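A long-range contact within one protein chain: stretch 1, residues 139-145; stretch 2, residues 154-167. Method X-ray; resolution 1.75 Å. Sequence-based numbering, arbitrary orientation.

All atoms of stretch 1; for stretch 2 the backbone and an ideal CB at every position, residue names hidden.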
# COMPACT_ATOMS: atom_id res chain seq x y z
N THR A 139 -2.72 25.45 -5.55
CA THR A 139 -3.86 24.67 -5.07
C THR A 139 -4.88 24.53 -6.17
O THR A 139 -5.27 25.52 -6.81
CB THR A 139 -4.50 25.30 -3.86
OG1 THR A 139 -3.54 25.29 -2.80
CG2 THR A 139 -5.80 24.51 -3.44
N ILE A 140 -5.30 23.30 -6.42
CA ILE A 140 -6.38 23.04 -7.33
C ILE A 140 -7.62 22.67 -6.51
O ILE A 140 -7.66 21.61 -5.83
CB ILE A 140 -6.04 21.93 -8.34
CG1 ILE A 140 -4.91 22.41 -9.26
CG2 ILE A 140 -7.27 21.53 -9.12
CD1 ILE A 140 -4.25 21.34 -10.06
N ASP A 141 -8.62 23.55 -6.54
CA ASP A 141 -9.90 23.30 -5.89
C ASP A 141 -10.65 22.21 -6.70
O ASP A 141 -10.92 22.38 -7.91
CB ASP A 141 -10.69 24.60 -5.87
CG ASP A 141 -11.99 24.53 -5.09
OD1 ASP A 141 -12.58 23.45 -4.86
OD2 ASP A 141 -12.46 25.64 -4.73
N ILE A 142 -10.98 21.11 -6.04
CA ILE A 142 -11.67 19.98 -6.69
C ILE A 142 -13.18 20.17 -6.94
O ILE A 142 -13.81 19.37 -7.66
CB ILE A 142 -11.40 18.64 -5.95
CG1 ILE A 142 -12.13 18.56 -4.58
CG2 ILE A 142 -9.83 18.43 -5.84
CD1 ILE A 142 -11.97 17.21 -3.84
N HIS A 143 -13.76 21.23 -6.39
CA HIS A 143 -15.17 21.53 -6.62
C HIS A 143 -16.14 20.37 -6.33
O HIS A 143 -17.08 20.13 -7.07
CB HIS A 143 -15.36 22.07 -8.06
CG HIS A 143 -14.69 23.38 -8.31
ND1 HIS A 143 -13.36 23.49 -8.67
CD2 HIS A 143 -15.16 24.65 -8.24
CE1 HIS A 143 -13.05 24.76 -8.82
NE2 HIS A 143 -14.12 25.48 -8.56
N ALA A 144 -15.89 19.66 -5.23
CA ALA A 144 -16.73 18.55 -4.81
C ALA A 144 -17.95 19.11 -4.09
O ALA A 144 -19.00 18.47 -4.07
CB ALA A 144 -15.97 17.66 -3.84
N GLY A 145 -17.81 20.31 -3.52
CA GLY A 145 -18.88 20.92 -2.70
C GLY A 145 -18.94 20.22 -1.35
O GLY A 145 -18.11 19.39 -1.04
N UNK A 154 -18.14 12.17 -3.88
CA UNK A 154 -17.79 13.30 -4.71
C UNK A 154 -16.31 13.65 -4.59
O UNK A 154 -15.64 13.96 -5.58
CB UNK A 154 -18.65 14.51 -4.34
N UNK A 155 -15.82 13.65 -3.36
CA UNK A 155 -14.43 13.94 -3.08
C UNK A 155 -13.52 12.96 -3.83
O UNK A 155 -12.54 13.37 -4.45
CB UNK A 155 -14.17 13.88 -1.57
N UNK A 156 -13.81 11.66 -3.76
CA UNK A 156 -12.99 10.70 -4.51
C UNK A 156 -12.98 10.99 -6.03
O UNK A 156 -11.91 11.11 -6.65
CB UNK A 156 -13.50 9.28 -4.26
N UNK A 157 -14.17 11.10 -6.61
CA UNK A 157 -14.30 11.29 -8.07
C UNK A 157 -13.66 12.58 -8.53
O UNK A 157 -12.84 12.55 -9.43
CB UNK A 157 -15.77 11.28 -8.48
N UNK A 158 -14.01 13.70 -7.90
CA UNK A 158 -13.46 15.00 -8.28
C UNK A 158 -11.95 15.14 -8.03
O UNK A 158 -11.25 15.78 -8.82
CB UNK A 158 -14.20 16.10 -7.52
N UNK A 159 -11.45 14.53 -6.96
CA UNK A 159 -9.99 14.52 -6.71
C UNK A 159 -9.26 13.85 -7.89
O UNK A 159 -8.26 14.37 -8.42
CB UNK A 159 -9.67 13.79 -5.40
N UNK A 160 -9.75 12.67 -8.27
CA UNK A 160 -9.17 11.96 -9.36
C UNK A 160 -9.29 12.73 -10.68
O UNK A 160 -8.31 12.82 -11.42
CB UNK A 160 -9.83 10.58 -9.48
N UNK A 161 -10.46 13.32 -10.94
CA UNK A 161 -10.66 14.09 -12.15
C UNK A 161 -9.71 15.29 -12.21
O UNK A 161 -9.07 15.51 -13.26
CB UNK A 161 -12.11 14.56 -12.24
N UNK A 162 -9.59 16.02 -11.10
CA UNK A 162 -8.64 17.14 -11.01
C UNK A 162 -7.22 16.72 -11.38
O UNK A 162 -6.54 17.41 -12.16
CB UNK A 162 -8.65 17.73 -9.60
N UNK A 163 -6.75 15.63 -10.77
CA UNK A 163 -5.41 15.09 -11.07
C UNK A 163 -5.28 14.65 -12.53
O UNK A 163 -4.25 14.91 -13.17
CB UNK A 163 -5.10 13.91 -10.15
N UNK A 164 -6.31 14.01 -13.06
CA UNK A 164 -6.29 13.58 -14.47
C UNK A 164 -6.27 14.77 -15.44
O UNK A 164 -5.59 14.70 -16.46
CB UNK A 164 -7.51 12.70 -14.76
N UNK A 165 -7.03 15.82 -15.14
CA UNK A 165 -7.05 17.08 -15.94
C UNK A 165 -5.64 17.67 -15.98
O UNK A 165 -5.15 18.07 -17.03
CB UNK A 165 -8.03 18.10 -15.35
N UNK A 166 -4.96 17.66 -14.84
CA UNK A 166 -3.62 18.23 -14.75
C UNK A 166 -2.67 17.43 -15.60
O UNK A 166 -1.94 17.99 -16.42
CB UNK A 166 -3.13 18.27 -13.30
N UNK A 167 -2.72 16.11 -15.46
CA UNK A 167 -1.87 15.23 -16.23
C UNK A 167 -2.14 15.32 -17.73
O UNK A 167 -1.22 15.25 -18.54
CB UNK A 167 -2.05 13.79 -15.75

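Every position of 154-167 has helical backbone angles, so the side that meets stretch 1 recurs about every four residues: 154, 158, 162 and 166.

At position 154 CA-to-CB points toward stretch 1, and the ideal CB lies 4.0 Å from the O of Ala144. A carbonyl oxygen invites a donor, and a long, flexible side chain could curl so as to bring one to it; a small apolar residue would also fit beside the CB of Ala144. The residue is Lys154. Its NZ lies 3.0 Å from the O of Ala144 in a weak hydrogen bond, while its CB packs 4.1 Å from the CB of Ala144.

Position 155 points sideways, with its ideal CB 4.6 Å from the CD1 of Ile142 and 4.8 Å from the CB of Ala144. A modest, branched side chain would suit such a flank. Thr155 lays its CG2 4.2 Å from the CD1 of Ile142; its OG1 is hydrogen-bonded elsewhere in the structure.

Position 156 points away and 157 is out of reach, so stretch 1 sets no preference; they are Phe156 and Val157.

Position 158 is the tightest. Its ideal CB sits 3.3 Å from the O of Ile142. Alanine, serine or threonine are plausible, a polar group being tolerable if the helix itself can satisfy it. Thr158, with chi1 p, does this: OG1 donates to the O of Lys154 at 2.7 Å, yet still packs 3.4 Å from the CB of Ala144.

Position 159 points sideways, its ideal CB 4.4 Å from the CD1 of Ile142. A small side chain such as alanine or serine fits without adjustment; a larger one would have to turn aside from the methyl. In Ser159 the OG touches the CD1 of Ile142 at 3.3 Å and donates back to the O of Thr155 at 2.7 Å, so the hydroxyl can rest against a methyl without leaving its donor unpaired.

Position 160 points away and 161 is out of reach; they hold Ala160 and Val161.

At 162 the ideal CB faces two methyls, 4.0 Å from the CG2 of Ile142 and 4.1 Å from the CG2 of Ile140. A small apolar group is enough, and Ala162 places its CB 4.0 Å from each CG2.

Position 163 points sideways with nothing of stretch 1 near, and 164 and 165 are out of reach; they are Gly163, Leu164 and the selenomethionine Met165.

Position 166 points toward stretch 1, with more room: the ideal CB is 4.6 Å from the CD1 of Ile140. Leucine, isoleucine or methionine could cover that methyl. Leu166 does, its CD2 4.1 Å from the CD1 of Ile140.

Position 167 is out of reach and unconstrained by stretch 1; it is Leu167.

Stretch 2 (154-167) KTFVTSAVAGLMLL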
# COMPACT_ATOMS: atom_id res chain seq x y z
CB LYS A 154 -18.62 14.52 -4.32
CG LYS A 154 -20.07 14.38 -4.65
CD LYS A 154 -20.85 15.70 -4.43
CE LYS A 154 -20.85 16.22 -2.99
NZ LYS A 154 -21.58 17.53 -2.96
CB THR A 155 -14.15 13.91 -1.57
OG1 THR A 155 -14.74 15.06 -0.96
CG2 THR A 155 -12.64 13.94 -1.29
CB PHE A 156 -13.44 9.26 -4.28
CG PHE A 156 -12.57 8.27 -4.98
CD1 PHE A 156 -11.43 7.79 -4.37
CD2 PHE A 156 -12.81 7.91 -6.29
CE1 PHE A 156 -10.59 6.91 -5.01
CE2 PHE A 156 -11.96 7.00 -6.97
CZ PHE A 156 -10.83 6.51 -6.31
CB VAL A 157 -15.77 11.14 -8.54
CG1 VAL A 157 -15.88 11.49 -10.02
CG2 VAL A 157 -16.27 9.70 -8.29
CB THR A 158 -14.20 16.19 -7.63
OG1 THR A 158 -14.12 16.11 -6.20
CG2 THR A 158 -15.68 16.25 -8.08
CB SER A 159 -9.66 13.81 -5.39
OG SER A 159 -10.09 14.58 -4.24
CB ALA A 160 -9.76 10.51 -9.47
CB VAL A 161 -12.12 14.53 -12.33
CG1 VAL A 161 -12.23 15.54 -13.42
CG2 VAL A 161 -12.98 13.28 -12.64
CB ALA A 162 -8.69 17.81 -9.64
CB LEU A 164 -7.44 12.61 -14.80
CG LEU A 164 -7.30 11.18 -14.20
CD1 LEU A 164 -8.62 10.45 -14.40
CD2 LEU A 164 -6.07 10.34 -14.71
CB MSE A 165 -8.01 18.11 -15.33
CG MSE A 165 -9.49 17.80 -15.53
SE MSE A 165 -10.60 18.97 -14.41
CE MSE A 165 -10.29 20.75 -15.20
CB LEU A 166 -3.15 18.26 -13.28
CG LEU A 166 -1.79 18.86 -12.94
CD1 LEU A 166 -1.71 20.34 -13.35
CD2 LEU A 166 -1.49 18.64 -11.42
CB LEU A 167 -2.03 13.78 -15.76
CG LEU A 167 -1.52 13.47 -14.35
CD1 LEU A 167 -1.87 12.03 -13.95
CD2 LEU A 167 -0.04 13.74 -14.28
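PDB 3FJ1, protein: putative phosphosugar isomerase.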